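Pre-mRNA-splicing factor SAD1 (Saccharomyces cerevisiae, PDB 4MSX) promotes assembly of newly made U4 snRNA into the U4/U6 snRNP and is required for pre-mRNA splicing, although its ubiquitin-protease domain is catalytically inactive. Local coordinates at residues L259-I264 with L270-N275. Residues are numbered along the deposited sequence; the frame is centred on the assembly and turned at random. Where two conformers were deposited one is given.
Sequences LNLNPI and LLWLFN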
loop_
_atom_site.group_PDB
_atom_site.type_symbol
_atom_site.label_atom_id
_atom_site.label_comp_id
_atom_site.label_asym_id
_atom_site.label_seq_id
_atom_site.Cartn_x
_atom_site.Cartn_y
_atom_site.Cartn_z
ATOM N N LEU A 259 5.678 -9.161 -12.933
ATOM C CA LEU A 259 5.852 -7.696 -12.791
ATOM C C LEU A 259 7.280 -7.357 -13.288
ATOM O O LEU A 259 8.285 -7.727 -12.647
ATOM C CB LEU A 259 5.752 -7.234 -11.329
ATOM C CG LEU A 259 6.009 -5.722 -11.119
ATOM C CD1 LEU A 259 4.964 -4.873 -11.938
ATOM C CD2 LEU A 259 5.960 -5.389 -9.608
ATOM N N ASN A 260 7.359 -6.680 -14.415
ATOM C CA ASN A 260 8.700 -6.418 -15.016
ATOM C C ASN A 260 8.814 -5.034 -15.680
ATOM O O ASN A 260 9.615 -4.840 -16.583
ATOM C CB ASN A 260 9.051 -7.499 -16.052
ATOM C CG ASN A 260 8.017 -7.595 -17.180
ATOM O OD1 ASN A 260 7.092 -6.774 -17.294
ATOM N ND2 ASN A 260 8.173 -8.612 -18.026
ATOM N N LEU A 261 8.057 -4.079 -15.191
ATOM C CA LEU A 261 8.131 -2.709 -15.706
ATOM C C LEU A 261 9.441 -2.078 -15.286
ATOM O O LEU A 261 9.859 -2.149 -14.123
ATOM C CB LEU A 261 6.974 -1.888 -15.109
ATOM C CG LEU A 261 5.596 -2.507 -15.355
ATOM C CD1 LEU A 261 4.481 -1.675 -14.636
ATOM C CD2 LEU A 261 5.324 -2.561 -16.865
ATOM N N ASN A 262 10.079 -1.411 -16.232
ATOM C CA ASN A 262 11.275 -0.661 -15.919
ATOM C C ASN A 262 11.376 0.452 -16.969
ATOM O O ASN A 262 11.608 0.190 -18.173
ATOM C CB ASN A 262 12.534 -1.594 -15.936
ATOM C CG ASN A 262 13.850 -0.803 -15.737
ATOM O OD1 ASN A 262 13.825 0.334 -15.293
ATOM N ND2 ASN A 262 14.999 -1.407 -16.090
ATOM N N PRO A 263 11.178 1.694 -16.546
ATOM C CA PRO A 263 11.126 2.135 -15.142
ATOM C C PRO A 263 9.766 1.795 -14.487
ATOM O O PRO A 263 8.839 1.349 -15.165
ATOM C CB PRO A 263 11.239 3.679 -15.236
ATOM C CG PRO A 263 10.602 4.007 -16.569
ATOM C CD PRO A 263 11.061 2.823 -17.495
ATOM N N ILE A 264 9.680 2.003 -13.187
ATOM C CA ILE A 264 8.370 1.849 -12.528
ATOM C C ILE A 264 8.212 3.005 -11.567
ATOM O O ILE A 264 9.226 3.602 -11.157
ATOM C CB ILE A 264 8.310 0.468 -11.843
ATOM C CG1 ILE A 264 6.832 0.174 -11.399
ATOM C CG2 ILE A 264 9.327 0.386 -10.672
ATOM C CD1 ILE A 264 6.735 -1.314 -10.924
ATOM N N LEU A 270 0.442 1.223 -9.482
ATOM C CA LEU A 270 -0.992 1.250 -9.097
ATOM C C LEU A 270 -1.842 0.643 -10.208
ATOM O O LEU A 270 -2.717 -0.176 -9.951
ATOM C CB LEU A 270 -1.439 2.705 -8.845
ATOM C CG LEU A 270 -2.935 2.753 -8.437
ATOM C CD1 LEU A 270 -3.171 3.896 -7.438
ATOM C CD2 LEU A 270 -3.791 2.911 -9.670
ATOM N N LEU A 271 -1.583 1.021 -11.464
ATOM C CA LEU A 271 -2.389 0.535 -12.591
ATOM C C LEU A 271 -2.154 -0.977 -12.720
ATOM O O LEU A 271 -3.078 -1.755 -12.971
ATOM C CB LEU A 271 -1.940 1.165 -13.926
ATOM C CG LEU A 271 -2.309 2.685 -14.015
ATOM C CD1 LEU A 271 -1.816 3.342 -15.287
ATOM C CD2 LEU A 271 -3.827 2.876 -13.929
ATOM N N TRP A 272 -0.894 -1.393 -12.640
ATOM C CA TRP A 272 -0.616 -2.843 -12.714
ATOM C C TRP A 272 -1.396 -3.600 -11.593
ATOM O O TRP A 272 -1.976 -4.690 -11.814
ATOM C CB TRP A 272 0.910 -3.105 -12.539
ATOM C CG TRP A 272 1.304 -4.536 -12.784
ATOM C CD1 TRP A 272 1.777 -5.089 -13.974
ATOM C CD2 TRP A 272 1.340 -5.593 -11.805
ATOM N NE1 TRP A 272 2.074 -6.447 -13.774
ATOM C CE2 TRP A 272 1.818 -6.767 -12.463
ATOM C CE3 TRP A 272 1.006 -5.664 -10.442
ATOM C CZ2 TRP A 272 1.924 -7.996 -11.812
ATOM C CZ3 TRP A 272 1.140 -6.924 -9.779
ATOM C CH2 TRP A 272 1.605 -8.045 -10.483
ATOM N N LEU A 273 -1.312 -3.073 -10.386
ATOM C CA LEU A 273 -1.870 -3.761 -9.213
ATOM C C LEU A 273 -3.424 -3.774 -9.321
ATOM O O LEU A 273 -4.070 -4.804 -9.066
ATOM C CB LEU A 273 -1.459 -3.048 -7.921
ATOM C CG LEU A 273 -1.705 -3.902 -6.685
ATOM C CD1 LEU A 273 -0.739 -5.135 -6.644
ATOM C CD2 LEU A 273 -1.576 -3.055 -5.424
ATOM N N PHE A 274 -4.038 -2.650 -9.711
ATOM C CA PHE A 274 -5.517 -2.679 -9.925
ATOM C C PHE A 274 -5.921 -3.696 -10.991
ATOM O O PHE A 274 -6.909 -4.436 -10.825
ATOM C CB PHE A 274 -6.057 -1.336 -10.399
ATOM C CG PHE A 274 -6.340 -0.374 -9.284
ATOM C CD1 PHE A 274 -5.747 -0.519 -8.048
ATOM C CD2 PHE A 274 -7.227 0.668 -9.467
ATOM C CE1 PHE A 274 -6.028 0.377 -7.001
ATOM C CE2 PHE A 274 -7.507 1.568 -8.436
ATOM C CZ PHE A 274 -6.908 1.420 -7.215
ATOM N N ASN A 275 -5.164 -3.761 -12.093
ATOM C CA ASN A 275 -5.513 -4.722 -13.121
ATOM C C ASN A 275 -5.300 -6.159 -12.640
ATOM O O ASN A 275 -6.052 -7.073 -13.011
ATOM C CB ASN A 275 -4.789 -4.445 -14.453
ATOM C CG ASN A 275 -5.278 -3.112 -15.125
ATOM O OD1 ASN A 275 -6.465 -2.732 -15.035
ATOM N ND2 ASN A 275 -4.355 -2.397 -15.764
#
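Leu-259 and Trp-272 bring the loop 259-264 and the helical segment 270-275 together with their CA atoms 8.1 Å apart, and no hydrogen bond joins the two backbones. The contact is apolar and centres on the side chain of Trp-272. Leu-259 lays its CD1 methyl over one face of the Trp-272 ring. That methyl stands 3.5 Å from the centroid of the five-membered ring of Trp-272, only 3° off the ring normal, which makes a CH-pi contact. CB of Leu-259 lies further along the indole, 3.9 Å from CZ2 of Trp-272 on the six-membered ring. With CG trans to the main-chain nitrogen (chi1 -172°), Trp-272 reaches out from the helix toward the loop. Both segments belong to the ubiquitin-specific protease domain. The loop links helix 247-256 to helix 266-280. Leu-253 of the first helix touches both Leu-259 and Trp-272, so the indole meets the loop and helix 247-256 together. Leu-261 adds a looser contact, its CD1 4.4 Å from CB of Trp-272. Replacing Trp-272 with alanine is likely to deprive the CD1 methyl of Leu-259 of the ring face it rests on, with loss of the CH-pi contact. Leu-259 and Leu-261 also rest on the preceding turn of helix 266-280, at Phe-269 and Leu-268 respectively.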